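Local atomic coordinates of SPbeta prophage-derived uncharacterized protein YorR (Bacillus subtilis, PDB entry 3KB2), a protein that is of uncharacterized function, binds a guanosine nucleotide and magnesium through a P-loop, and may act as a dTMP kinase-like enzyme. Residues Thr16-Leu21 / Ser153-Ala157; Lys97-Ala103 / Thr143-Gly149; Asp10-Ser15 / Ile60-Val64. All coordinates share one frame; numbering follows the deposited sequence.

Contact 1 (Thr16-Leu21 / Ser153-Ala157); sequences TVAAKL and SDEIA. With G3D (guanosine-3'-monophosphate-5'-diphosphate), chain C.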
loop_
_atom_site.group_PDB
_atom_site.type_symbol
_atom_site.label_atom_id
_atom_site.label_comp_id
_atom_site.label_asym_id
_atom_site.label_seq_id
_atom_site.Cartn_x
_atom_site.Cartn_y
_atom_site.Cartn_z
ATOM N N THR A 16 -17.951 7.651 2.424
ATOM C CA THR A 16 -19.026 8.497 1.914
ATOM C C THR A 16 -20.304 8.042 2.618
ATOM O O THR A 16 -21.029 8.853 3.193
ATOM C CB THR A 16 -19.182 8.314 0.389
ATOM O OG1 THR A 16 -17.938 8.632 -0.240
ATOM C CG2 THR A 16 -20.269 9.232 -0.172
ATOM N N VAL A 17 -20.574 6.739 2.579
ATOM C CA VAL A 17 -21.770 6.217 3.232
ATOM C C VAL A 17 -21.762 6.633 4.691
ATOM O O VAL A 17 -22.761 7.119 5.210
ATOM C CB VAL A 17 -21.850 4.679 3.136
ATOM C CG1 VAL A 17 -22.933 4.152 4.067
ATOM C CG2 VAL A 17 -22.171 4.284 1.715
ATOM N N ALA A 18 -20.618 6.453 5.339
ATOM C CA ALA A 18 -20.457 6.802 6.743
ATOM C C ALA A 18 -20.853 8.258 7.012
ATOM O O ALA A 18 -21.547 8.564 7.990
ATOM C CB ALA A 18 -19.014 6.567 7.160
ATOM N N ALA A 19 -20.403 9.154 6.140
ATOM C CA ALA A 19 -20.699 10.575 6.279
ATOM C C ALA A 19 -22.186 10.866 6.105
ATOM O O ALA A 19 -22.746 11.712 6.796
ATOM C CB ALA A 19 -19.889 11.374 5.251
ATOM N N LYS A 20 -22.817 10.165 5.163
ATOM C CA LYS A 20 -24.238 10.349 4.884
ATOM C C LYS A 20 -25.097 9.768 6.019
ATOM O O LYS A 20 -26.127 10.344 6.393
ATOM C CB LYS A 20 -24.598 9.689 3.541
ATOM C CG LYS A 20 -23.935 10.327 2.305
ATOM C CD LYS A 20 -24.228 9.525 1.035
ATOM C CE LYS A 20 -24.108 10.363 -0.248
ATOM N NZ LYS A 20 -22.820 11.081 -0.364
ATOM N N LEU A 21 -24.673 8.632 6.569
ATOM C CA LEU A 21 -25.406 8.003 7.661
ATOM C C LEU A 21 -25.272 8.860 8.912
ATOM O O LEU A 21 -26.220 9.010 9.678
ATOM C CB LEU A 21 -24.863 6.594 7.934
ATOM C CG LEU A 21 -25.086 5.535 6.840
ATOM C CD1 LEU A 21 -24.333 4.254 7.200
ATOM C CD2 LEU A 21 -26.575 5.259 6.678
ATOM N N SER A 153 -23.980 5.639 -3.056
ATOM C CA SER A 153 -23.885 5.845 -1.612
ATOM C C SER A 153 -25.186 6.395 -1.032
ATOM O O SER A 153 -25.490 6.169 0.134
ATOM C CB SER A 153 -22.704 6.762 -1.251
ATOM O OG SER A 153 -22.740 7.990 -1.948
ATOM N N ASP A 154 -25.957 7.118 -1.838
ATOM C CA ASP A 154 -27.232 7.638 -1.361
ATOM C C ASP A 154 -28.188 6.474 -1.137
ATOM O O ASP A 154 -28.778 6.337 -0.070
ATOM C CB ASP A 154 -27.859 8.589 -2.381
ATOM C CG ASP A 154 -27.473 10.030 -2.150
ATOM O OD1 ASP A 154 -28.030 10.913 -2.839
ATOM O OD2 ASP A 154 -26.615 10.278 -1.281
ATOM N N GLU A 155 -28.340 5.644 -2.161
ATOM C CA GLU A 155 -29.225 4.493 -2.098
ATOM C C GLU A 155 -28.832 3.537 -0.975
ATOM O O GLU A 155 -29.697 2.965 -0.309
ATOM C CB GLU A 155 -29.232 3.760 -3.448
ATOM C CG GLU A 155 -30.033 4.483 -4.539
ATOM C CD GLU A 155 -29.773 3.946 -5.948
ATOM O OE1 GLU A 155 -30.521 4.335 -6.874
ATOM O OE2 GLU A 155 -28.821 3.155 -6.133
ATOM N N ILE A 156 -27.531 3.375 -0.759
ATOM C CA ILE A 156 -27.058 2.495 0.294
ATOM C C ILE A 156 -27.406 3.085 1.667
ATOM O O ILE A 156 -28.033 2.415 2.493
ATOM C CB ILE A 156 -25.535 2.224 0.116
ATOM C CG1 ILE A 156 -25.351 1.287 -1.088
ATOM C CG2 ILE A 156 -24.924 1.592 1.378
ATOM C CD1 ILE A 156 -23.919 0.984 -1.447
ATOM N N ALA A 157 -27.040 4.342 1.898
ATOM C CA ALA A 157 -27.348 4.984 3.169
ATOM C C ALA A 157 -28.853 4.919 3.456
ATOM O O ALA A 157 -29.261 4.647 4.584
ATOM C CB ALA A 157 -26.868 6.424 3.162
HETATM P PB G3D C . -13.738 4.324 0.504
HETATM O O1B G3D C . -12.294 3.915 0.202
HETATM O O2B G3D C . -14.714 3.247 0.694
HETATM O O3B G3D C . -13.724 5.303 1.838
HETATM P PA G3D C . -15.049 6.699 -0.426
HETATM O O3A G3D C . -14.256 5.309 -0.585
HETATM O O1A G3D C . -16.302 6.535 0.295
HETATM O O2A G3D C . -14.025 7.722 0.089
HETATM O "O5'" G3D C . -15.479 6.999 -2.002
HETATM C "C5'" G3D C . -14.335 6.727 -2.912
HETATM C "C4'" G3D C . -14.829 7.687 -4.101
HETATM O "O4'" G3D C . -16.039 7.280 -4.761
HETATM C "C3'" G3D C . -15.007 9.090 -3.842
HETATM O "O3'" G3D C . -14.447 9.900 -4.843
HETATM C "C2'" G3D C . -16.506 9.380 -3.537
HETATM O "O2'" G3D C . -16.870 10.598 -3.881
HETATM C "C1'" G3D C . -16.996 8.344 -4.814
HETATM N N9 G3D C . -18.464 8.054 -4.611
HETATM C C8 G3D C . -19.090 8.095 -3.373
HETATM N N7 G3D C . -20.333 7.757 -3.784
HETATM C C5 G3D C . -20.515 7.665 -5.165
HETATM C C6 G3D C . -21.570 7.392 -5.793
HETATM O O6 G3D C . -22.785 7.096 -5.573
HETATM N N1 G3D C . -21.280 7.270 -7.263
HETATM C C2 G3D C . -20.060 7.493 -7.595
HETATM N N2 G3D C . -19.780 7.291 -9.053
HETATM N N3 G3D C . -18.938 7.692 -6.921
HETATM C C4 G3D C . -19.308 7.823 -5.650
HETATM P P1 G3D C . -13.548 10.903 -4.682
HETATM O O4P G3D C . -14.198 12.170 -4.541
HETATM O O5P G3D C . -12.801 10.876 -6.106
HETATM O O6P G3D C . -12.333 10.667 -3.781
#
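The P-loop helix 14-25 meets the first turn of the C-terminal helix 153-166 at the bound nucleotide, where Thr-16 and Ser-153 touch. The axes of the two short helical segments come within 9.1 Å and cross at -53°. Thr-16 grips the alpha phosphate of guanosine-3'-monophosphate-5'-diphosphate with two donors. Thr-16 N reaches O1A of the nucleotide at 2.9 Å. Thr-16 OG1 reaches the same nucleotide O1A at 2.7 Å. OG1 lies beside the backbone N (chi1 -58°), which lets both donors face one oxygen. The methyl Thr-16 CG2, anti to the backbone N, packs 3.3 Å from Ser-153 OG and lies close to C8 of the base. Ser-153 addresses the Hoogsteen edge of the guanine. Ser-153 N donates to O6 of the nucleotide at 3.1 Å. Ser-153 OG lies 3.0 Å from N7 of the nucleotide, within hydrogen-bonding distance. A donor facing O6 is consistent with recognition of a guanine. One helix holds the alpha phosphate and the other the guanine. Lys-20 extends along the outer side of the contact, and its last carbons pass close to Ser-153 OG. The salt bridge of Lys-20 NZ to Asp-154 is long and doubtful. On the inner side the contact is apolar. Val-17 CG2 meets Ile-156 CG2 at 3.9 Å, the two side chains crossing at about a right angle. Leu-21 CD2 lies 3.7 Å from Ala-157 CB. Deeper in the core, Val-17 and Ile-156 both rest on Leu-101 of strand 96-102. Leu-21 packs against Ile-59 of strand 58-61 and against Ile-160 and Ile-161 further along helix 153-166, so both helices cover the same side of the central sheet.

Contact 2 (Lys97-Ala103 / Thr143-Gly149); sequences KVVYLHA and TYSWDTG
His-102 O is gripped twice by Thr-148. Thr-148 N donates to His-102 O at 2.8 Å. Thr-148 OG1 donates to His-102 O at 2.7 Å, from the opposite face of the carbonyl plane. OG1 sits between the backbone N and the carbonyl carbon of its own residue (chi1 67°), which brings it back over His-102 O. Asp-147 OD2 accepts from Gly-149 N, an Asx turn that shapes the chain just after the strand. Before this end the strands run parallel. Tyr-144 N bonds to Val-98 O, and Tyr-100 N bonds to Tyr-144 O at 2.7 Å. Trp-146 N and O continue the ladder to Tyr-100 O and His-102 N. The His-102 ring lies with one face over Asp-147 CA, a CH-pi contact. On the other side of the sheet Val-99 CG1 packs 3.8 Å from Trp-146 CE3. Leu-101 CD2 lies against Trp-146 CB. The indole NE1 bonds to Asp-159 of helix 153-166, which covers this face. Lys-97 NZ adds a weak hydrogen bond to Tyr-144 OH. Strand 143-147 is the edge strand beside 96-102, completing the parallel 2-3-1-4-5 sheet familiar from P-loop nucleotide kinases.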
loop_
_atom_site.group_PDB
_atom_site.type_symbol
_atom_site.label_atom_id
_atom_site.label_comp_id
_atom_site.label_asym_id
_atom_site.label_seq_id
_atom_site.Cartn_x
_atom_site.Cartn_y
_atom_site.Cartn_z
ATOM N N LYS A 97 -24.774 -3.804 13.242
ATOM C CA LYS A 97 -25.272 -3.929 11.880
ATOM C C LYS A 97 -23.981 -3.944 11.073
ATOM O O LYS A 97 -23.302 -2.917 10.958
ATOM C CB LYS A 97 -26.125 -2.718 11.490
ATOM C CG LYS A 97 -27.629 -2.980 11.457
ATOM C CD LYS A 97 -28.151 -3.486 12.797
ATOM C CE LYS A 97 -29.678 -3.537 12.827
ATOM N NZ LYS A 97 -30.250 -4.432 11.785
ATOM N N VAL A 98 -23.629 -5.117 10.552
ATOM C CA VAL A 98 -22.403 -5.276 9.783
ATOM C C VAL A 98 -22.627 -5.083 8.296
ATOM O O VAL A 98 -23.322 -5.870 7.660
ATOM C CB VAL A 98 -21.776 -6.664 9.997
ATOM C CG1 VAL A 98 -20.456 -6.747 9.249
ATOM C CG2 VAL A 98 -21.561 -6.906 11.475
ATOM N N VAL A 99 -22.031 -4.036 7.742
ATOM C CA VAL A 99 -22.191 -3.756 6.325
ATOM C C VAL A 99 -20.945 -4.105 5.527
ATOM O O VAL A 99 -19.830 -3.762 5.916
ATOM C CB VAL A 99 -22.527 -2.279 6.104
ATOM C CG1 VAL A 99 -22.743 -2.005 4.630
ATOM C CG2 VAL A 99 -23.742 -1.925 6.894
ATOM N N TYR A 100 -21.142 -4.800 4.415
ATOM C CA TYR A 100 -20.042 -5.197 3.545
ATOM C C TYR A 100 -20.260 -4.524 2.193
ATOM O O TYR A 100 -21.179 -4.873 1.455
ATOM C CB TYR A 100 -20.015 -6.733 3.396
ATOM C CG TYR A 100 -19.059 -7.278 2.341
ATOM C CD1 TYR A 100 -17.816 -6.677 2.108
ATOM C CD2 TYR A 100 -19.393 -8.405 1.581
ATOM C CE1 TYR A 100 -16.935 -7.182 1.140
ATOM C CE2 TYR A 100 -18.509 -8.915 0.613
ATOM C CZ TYR A 100 -17.287 -8.297 0.399
ATOM O OH TYR A 100 -16.416 -8.779 -0.562
ATOM N N LEU A 101 -19.428 -3.543 1.882
ATOM C CA LEU A 101 -19.557 -2.861 0.617
ATOM C C LEU A 101 -18.479 -3.369 -0.320
ATOM O O LEU A 101 -17.294 -3.347 0.018
ATOM C CB LEU A 101 -19.421 -1.354 0.813
ATOM C CG LEU A 101 -20.435 -0.699 1.753
ATOM C CD1 LEU A 101 -20.266 0.817 1.705
ATOM C CD2 LEU A 101 -21.850 -1.072 1.335
ATOM N N HIS A 102 -18.884 -3.831 -1.500
ATOM C CA HIS A 102 -17.921 -4.354 -2.467
ATOM C C HIS A 102 -18.189 -3.889 -3.895
ATOM O O HIS A 102 -18.975 -2.967 -4.130
ATOM C CB HIS A 102 -17.933 -5.887 -2.424
ATOM C CG HIS A 102 -19.275 -6.482 -2.725
ATOM N ND1 HIS A 102 -20.300 -6.504 -1.805
ATOM C CD2 HIS A 102 -19.777 -7.020 -3.861
ATOM C CE1 HIS A 102 -21.377 -7.028 -2.362
ATOM N NE2 HIS A 102 -21.087 -7.349 -3.609
ATOM N N ALA A 103 -17.517 -4.535 -4.842
ATOM C CA ALA A 103 -17.675 -4.245 -6.268
ATOM C C ALA A 103 -16.755 -5.180 -7.037
ATOM O O ALA A 103 -15.778 -5.688 -6.481
ATOM C CB ALA A 103 -17.311 -2.799 -6.565
ATOM N N THR A 143 -24.557 -10.254 8.105
ATOM C CA THR A 143 -23.997 -9.119 7.375
ATOM C C THR A 143 -24.866 -8.723 6.179
ATOM O O THR A 143 -25.586 -9.549 5.630
ATOM C CB THR A 143 -22.564 -9.444 6.887
ATOM O OG1 THR A 143 -22.608 -10.513 5.935
ATOM C CG2 THR A 143 -21.695 -9.885 8.058
ATOM N N TYR A 144 -24.812 -7.452 5.798
ATOM C CA TYR A 144 -25.573 -6.964 4.654
ATOM C C TYR A 144 -24.564 -6.449 3.644
ATOM O O TYR A 144 -23.682 -5.661 3.988
ATOM C CB TYR A 144 -26.518 -5.825 5.044
ATOM C CG TYR A 144 -27.354 -6.079 6.270
ATOM C CD1 TYR A 144 -26.845 -5.813 7.538
ATOM C CD2 TYR A 144 -28.661 -6.559 6.165
ATOM C CE1 TYR A 144 -27.609 -6.008 8.672
ATOM C CE2 TYR A 144 -29.439 -6.762 7.299
ATOM C CZ TYR A 144 -28.903 -6.481 8.551
ATOM O OH TYR A 144 -29.654 -6.659 9.694
ATOM N N SER A 145 -24.710 -6.889 2.399
ATOM C CA SER A 145 -23.800 -6.500 1.341
ATOM C C SER A 145 -24.468 -5.667 0.257
ATOM O O SER A 145 -25.651 -5.827 -0.037
ATOM C CB SER A 145 -23.193 -7.747 0.703
ATOM O OG SER A 145 -24.176 -8.465 -0.025
ATOM N N TRP A 146 -23.675 -4.786 -0.344
ATOM C CA TRP A 146 -24.116 -3.905 -1.411
ATOM C C TRP A 146 -23.018 -3.804 -2.465
ATOM O O TRP A 146 -21.860 -3.524 -2.145
ATOM C CB TRP A 146 -24.416 -2.516 -0.846
ATOM C CG TRP A 146 -25.803 -2.359 -0.293
ATOM C CD1 TRP A 146 -26.932 -2.053 -0.994
ATOM C CD2 TRP A 146 -26.212 -2.526 1.075
ATOM N NE1 TRP A 146 -28.021 -2.022 -0.150
ATOM C CE2 TRP A 146 -27.607 -2.307 1.124
ATOM C CE3 TRP A 146 -25.535 -2.839 2.260
ATOM C CZ2 TRP A 146 -28.338 -2.391 2.311
ATOM C CZ3 TRP A 146 -26.266 -2.924 3.448
ATOM C CH2 TRP A 146 -27.650 -2.701 3.460
ATOM N N ASP A 147 -23.391 -4.047 -3.716
ATOM C CA ASP A 147 -22.462 -3.965 -4.840
ATOM C C ASP A 147 -22.429 -2.493 -5.241
ATOM O O ASP A 147 -23.335 -2.012 -5.911
ATOM C CB ASP A 147 -22.983 -4.825 -5.999
ATOM C CG ASP A 147 -22.073 -4.806 -7.223
ATOM O OD1 ASP A 147 -22.454 -5.426 -8.241
ATOM O OD2 ASP A 147 -20.986 -4.186 -7.178
ATOM N N THR A 148 -21.382 -1.787 -4.823
ATOM C CA THR A 148 -21.229 -0.362 -5.106
ATOM C C THR A 148 -21.087 -0.075 -6.600
ATOM O O THR A 148 -21.027 1.077 -7.026
ATOM C CB THR A 148 -20.019 0.215 -4.338
ATOM O OG1 THR A 148 -18.814 -0.343 -4.860
ATOM C CG2 THR A 148 -20.116 -0.133 -2.866
ATOM N N GLY A 149 -21.035 -1.136 -7.392
ATOM C CA GLY A 149 -20.925 -0.974 -8.823
ATOM C C GLY A 149 -22.281 -0.673 -9.431
ATOM O O GLY A 149 -22.359 -0.187 -10.557
#

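Contact 3 (Asp10-Ser15 / Ile60-Val64); sequences DCCFKS and IDRFV. With MG (magnesium ion), chain D; G3D (guanosine-3'-monophosphate-5'-diphosphate), chain C.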
loop_
_atom_site.group_PDB
_atom_site.type_symbol
_atom_site.label_atom_id
_atom_site.label_comp_id
_atom_site.label_asym_id
_atom_site.label_seq_id
_atom_site.Cartn_x
_atom_site.Cartn_y
_atom_site.Cartn_z
ATOM N N ASP A 10 -11.081 -0.922 -0.618
ATOM C CA ASP A 10 -11.017 0.504 -0.922
ATOM C C ASP A 10 -11.915 0.945 -2.068
ATOM O O ASP A 10 -12.269 0.160 -2.951
ATOM C CB ASP A 10 -9.592 0.901 -1.283
ATOM C CG ASP A 10 -8.667 0.901 -0.096
ATOM O OD1 ASP A 10 -7.495 1.299 -0.280
ATOM O OD2 ASP A 10 -9.104 0.505 1.007
ATOM N N CYS A 11 -12.261 2.224 -2.049
ATOM C CA CYS A 11 -13.084 2.807 -3.092
ATOM C C CYS A 11 -14.447 2.154 -3.258
ATOM O O CYS A 11 -14.927 1.974 -4.381
ATOM C CB CYS A 11 -12.316 2.769 -4.413
ATOM S SG CYS A 11 -10.800 3.747 -4.354
ATOM N N CYS A 12 -15.072 1.796 -2.145
ATOM C CA CYS A 12 -16.384 1.183 -2.211
ATOM C C CYS A 12 -17.410 2.017 -1.456
ATOM O O CYS A 12 -18.367 1.485 -0.900
ATOM C CB CYS A 12 -16.339 -0.252 -1.677
ATOM S SG CYS A 12 -15.484 -1.416 -2.788
ATOM N N PHE A 13 -17.189 3.327 -1.444
ATOM C CA PHE A 13 -18.091 4.275 -0.814
ATOM C C PHE A 13 -18.201 4.196 0.709
ATOM O O PHE A 13 -19.061 4.847 1.296
ATOM C CB PHE A 13 -19.500 4.138 -1.426
ATOM C CG PHE A 13 -19.532 4.145 -2.950
ATOM C CD1 PHE A 13 -18.478 4.670 -3.694
ATOM C CD2 PHE A 13 -20.657 3.681 -3.639
ATOM C CE1 PHE A 13 -18.547 4.736 -5.092
ATOM C CE2 PHE A 13 -20.724 3.750 -5.037
ATOM C CZ PHE A 13 -19.675 4.275 -5.756
ATOM N N LYS A 14 -17.333 3.425 1.357
ATOM C CA LYS A 14 -17.414 3.289 2.810
ATOM C C LYS A 14 -17.459 4.607 3.574
ATOM O O LYS A 14 -18.386 4.847 4.345
ATOM C CB LYS A 14 -16.267 2.410 3.330
ATOM C CG LYS A 14 -16.307 0.998 2.749
ATOM C CD LYS A 14 -15.460 0.012 3.541
ATOM C CE LYS A 14 -14.046 0.525 3.740
ATOM N NZ LYS A 14 -13.457 0.903 2.453
ATOM N N SER A 15 -16.472 5.469 3.349
ATOM C CA SER A 15 -16.407 6.748 4.047
ATOM C C SER A 15 -17.512 7.726 3.677
ATOM O O SER A 15 -17.953 8.530 4.503
ATOM C CB SER A 15 -15.044 7.375 3.812
ATOM O OG SER A 15 -14.070 6.585 4.473
ATOM N N ILE A 60 -18.603 2.766 12.506
ATOM C CA ILE A 60 -17.206 2.354 12.486
ATOM C C ILE A 60 -16.775 2.086 11.040
ATOM O O ILE A 60 -17.209 1.109 10.424
ATOM C CB ILE A 60 -16.990 1.080 13.351
ATOM C CG1 ILE A 60 -17.354 1.390 14.813
ATOM C CG2 ILE A 60 -15.557 0.586 13.211
ATOM C CD1 ILE A 60 -17.151 0.244 15.789
ATOM N N ASP A 61 -15.937 2.970 10.507
ATOM C CA ASP A 61 -15.420 2.871 9.141
ATOM C C ASP A 61 -14.222 1.915 9.183
ATOM O O ASP A 61 -13.118 2.327 9.516
ATOM C CB ASP A 61 -14.995 4.274 8.667
ATOM C CG ASP A 61 -14.662 4.335 7.179
ATOM O OD1 ASP A 61 -14.509 5.460 6.676
ATOM O OD2 ASP A 61 -14.550 3.281 6.521
ATOM N N ARG A 62 -14.467 0.645 8.859
ATOM C CA ARG A 62 -13.457 -0.417 8.877
ATOM C C ARG A 62 -13.257 -0.895 10.313
ATOM O O ARG A 62 -13.021 -0.090 11.216
ATOM C CB ARG A 62 -12.140 0.071 8.283
ATOM C CG ARG A 62 -12.274 0.476 6.832
ATOM C CD ARG A 62 -11.048 0.081 6.050
ATOM N NE ARG A 62 -9.868 0.767 6.552
ATOM C CZ ARG A 62 -8.668 0.677 5.996
ATOM N NH1 ARG A 62 -8.488 -0.074 4.912
ATOM N NH2 ARG A 62 -7.646 1.340 6.525
ATOM N N PHE A 63 -13.339 -2.207 10.519
ATOM C CA PHE A 63 -13.232 -2.756 11.861
ATOM C C PHE A 63 -12.467 -4.095 11.935
ATOM O O PHE A 63 -11.451 -4.263 11.263
ATOM C CB PHE A 63 -14.669 -2.869 12.417
ATOM C CG PHE A 63 -14.752 -2.999 13.916
ATOM C CD1 PHE A 63 -13.763 -2.470 14.743
ATOM C CD2 PHE A 63 -15.838 -3.643 14.503
ATOM C CE1 PHE A 63 -13.860 -2.585 16.133
ATOM C CE2 PHE A 63 -15.938 -3.759 15.887
ATOM C CZ PHE A 63 -14.948 -3.232 16.699
ATOM N N VAL A 64 -12.951 -5.027 12.761
ATOM C CA VAL A 64 -12.306 -6.328 12.959
ATOM C C VAL A 64 -12.133 -7.170 11.698
ATOM O O VAL A 64 -11.170 -7.918 11.586
ATOM C CB VAL A 64 -13.058 -7.204 14.020
ATOM C CG1 VAL A 64 -12.998 -6.544 15.399
ATOM C CG2 VAL A 64 -14.521 -7.419 13.597
HETATM MG MG MG D . -12.277 5.481 3.515
HETATM P PB G3D C . -13.738 4.324 0.504
HETATM O O1B G3D C . -12.294 3.915 0.202
HETATM O O2B G3D C . -14.714 3.247 0.694
HETATM O O3B G3D C . -13.724 5.303 1.838
HETATM P PA G3D C . -15.049 6.699 -0.426
HETATM O O3A G3D C . -14.256 5.309 -0.585
HETATM O O1A G3D C . -16.302 6.535 0.295
HETATM O O2A G3D C . -14.025 7.722 0.089
HETATM O "O5'" G3D C . -15.479 6.999 -2.002
HETATM C "C5'" G3D C . -14.335 6.727 -2.912
HETATM C "C4'" G3D C . -14.829 7.687 -4.101
HETATM O "O4'" G3D C . -16.039 7.280 -4.761
HETATM C "C3'" G3D C . -15.007 9.090 -3.842
HETATM O "O3'" G3D C . -14.447 9.900 -4.843
HETATM C "C2'" G3D C . -16.506 9.380 -3.537
HETATM O "O2'" G3D C . -16.870 10.598 -3.881
HETATM C "C1'" G3D C . -16.996 8.344 -4.814
HETATM N N9 G3D C . -18.464 8.054 -4.611
HETATM C C8 G3D C . -19.090 8.095 -3.373
HETATM N N7 G3D C . -20.333 7.757 -3.784
HETATM C C5 G3D C . -20.515 7.665 -5.165
HETATM C C6 G3D C . -21.570 7.392 -5.793
HETATM O O6 G3D C . -22.785 7.096 -5.573
HETATM N N1 G3D C . -21.280 7.270 -7.263
HETATM C C2 G3D C . -20.060 7.493 -7.595
HETATM N N2 G3D C . -19.780 7.291 -9.053
HETATM N N3 G3D C . -18.938 7.692 -6.921
HETATM C C4 G3D C . -19.308 7.823 -5.650
HETATM P P1 G3D C . -13.548 10.903 -4.682
HETATM O O4P G3D C . -14.198 12.170 -4.541
HETATM O O5P G3D C . -12.801 10.876 -6.106
HETATM O O6P G3D C . -12.333 10.667 -3.781
HETATM O O HOH W 1 -10.157 -1.357 3.081
HETATM O O HOH W 2 -12.834 3.571 4.599
HETATM O O HOH W 3 -12.480 7.358 2.101
HETATM O O HOH W 4 -10.614 6.583 4.649
HETATM O O HOH W 5 -10.779 4.233 2.386
#
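Ser-15 OG donates to Asp-61 OD1 at 2.5 Å, on the syn lone pair of that oxygen. Ser-15 OG also binds the magnesium ion at 2.3 Å. The nucleotide's O3B and four waters complete six ligands around the metal. One of these waters donates to Asp-61 OD2, at 2.6 Å. Asp-61 is a second-shell residue that holds both a first-shell hydroxyl and a first-shell water. The beta phosphate sits in a nest of backbone N-H groups. Cys-11 N donates to O1B of the nucleotide at 2.8 Å. Cys-12 N and Lys-14 N donate to O2B, and Ser-15 N to O3B. Lys-14 NZ reaches nucleotide O2B at 3.2 Å, its chain bent back at chi3 and chi4. Lys-14 NZ also bonds to Pro-9 O. This is a P-loop (Walker A), with Phe-13 at the place usually held by glycine and with a positive phi of 67°. Asp-61 and Arg-62, followed here by Phe-63, resemble the Asp-Arg-Tyr/His motif of thymidylate kinases. A water links Asp-10 OD2 to Arg-62 NH1, meeting the guanidinium edge in plane; the direct ion pair is long. Lys-14 CE packs 3.6 Å from Arg-62 CG. Phe-13 lays one ring face against the guanine near C5.

In the fold
From the N terminus, strand 3-7 leads into the P-loop and helix 14-25. The chain then passes through strand 29-31 and returns along strand 58-61, where contact 3 closes the first loop. Contact 2 opens later and follows contact 3 in series. It joins strands 96-102 and 143-147 across an excursion that holds helices 105-115 and 122-137 and no strand. Strand 3-7 lies between 58-61 and 96-102 in the sheet. Contact 1 closes last, when helix 153-166 returns to helix 14-25. Contact 2 is nested inside its long loop, while contacts 1 and 3 cross and share helix 14-25 and the nucleotide. Ile-156 packs on Trp-146, and Thr-148 on Cys-12, which ties contact 2 to both others.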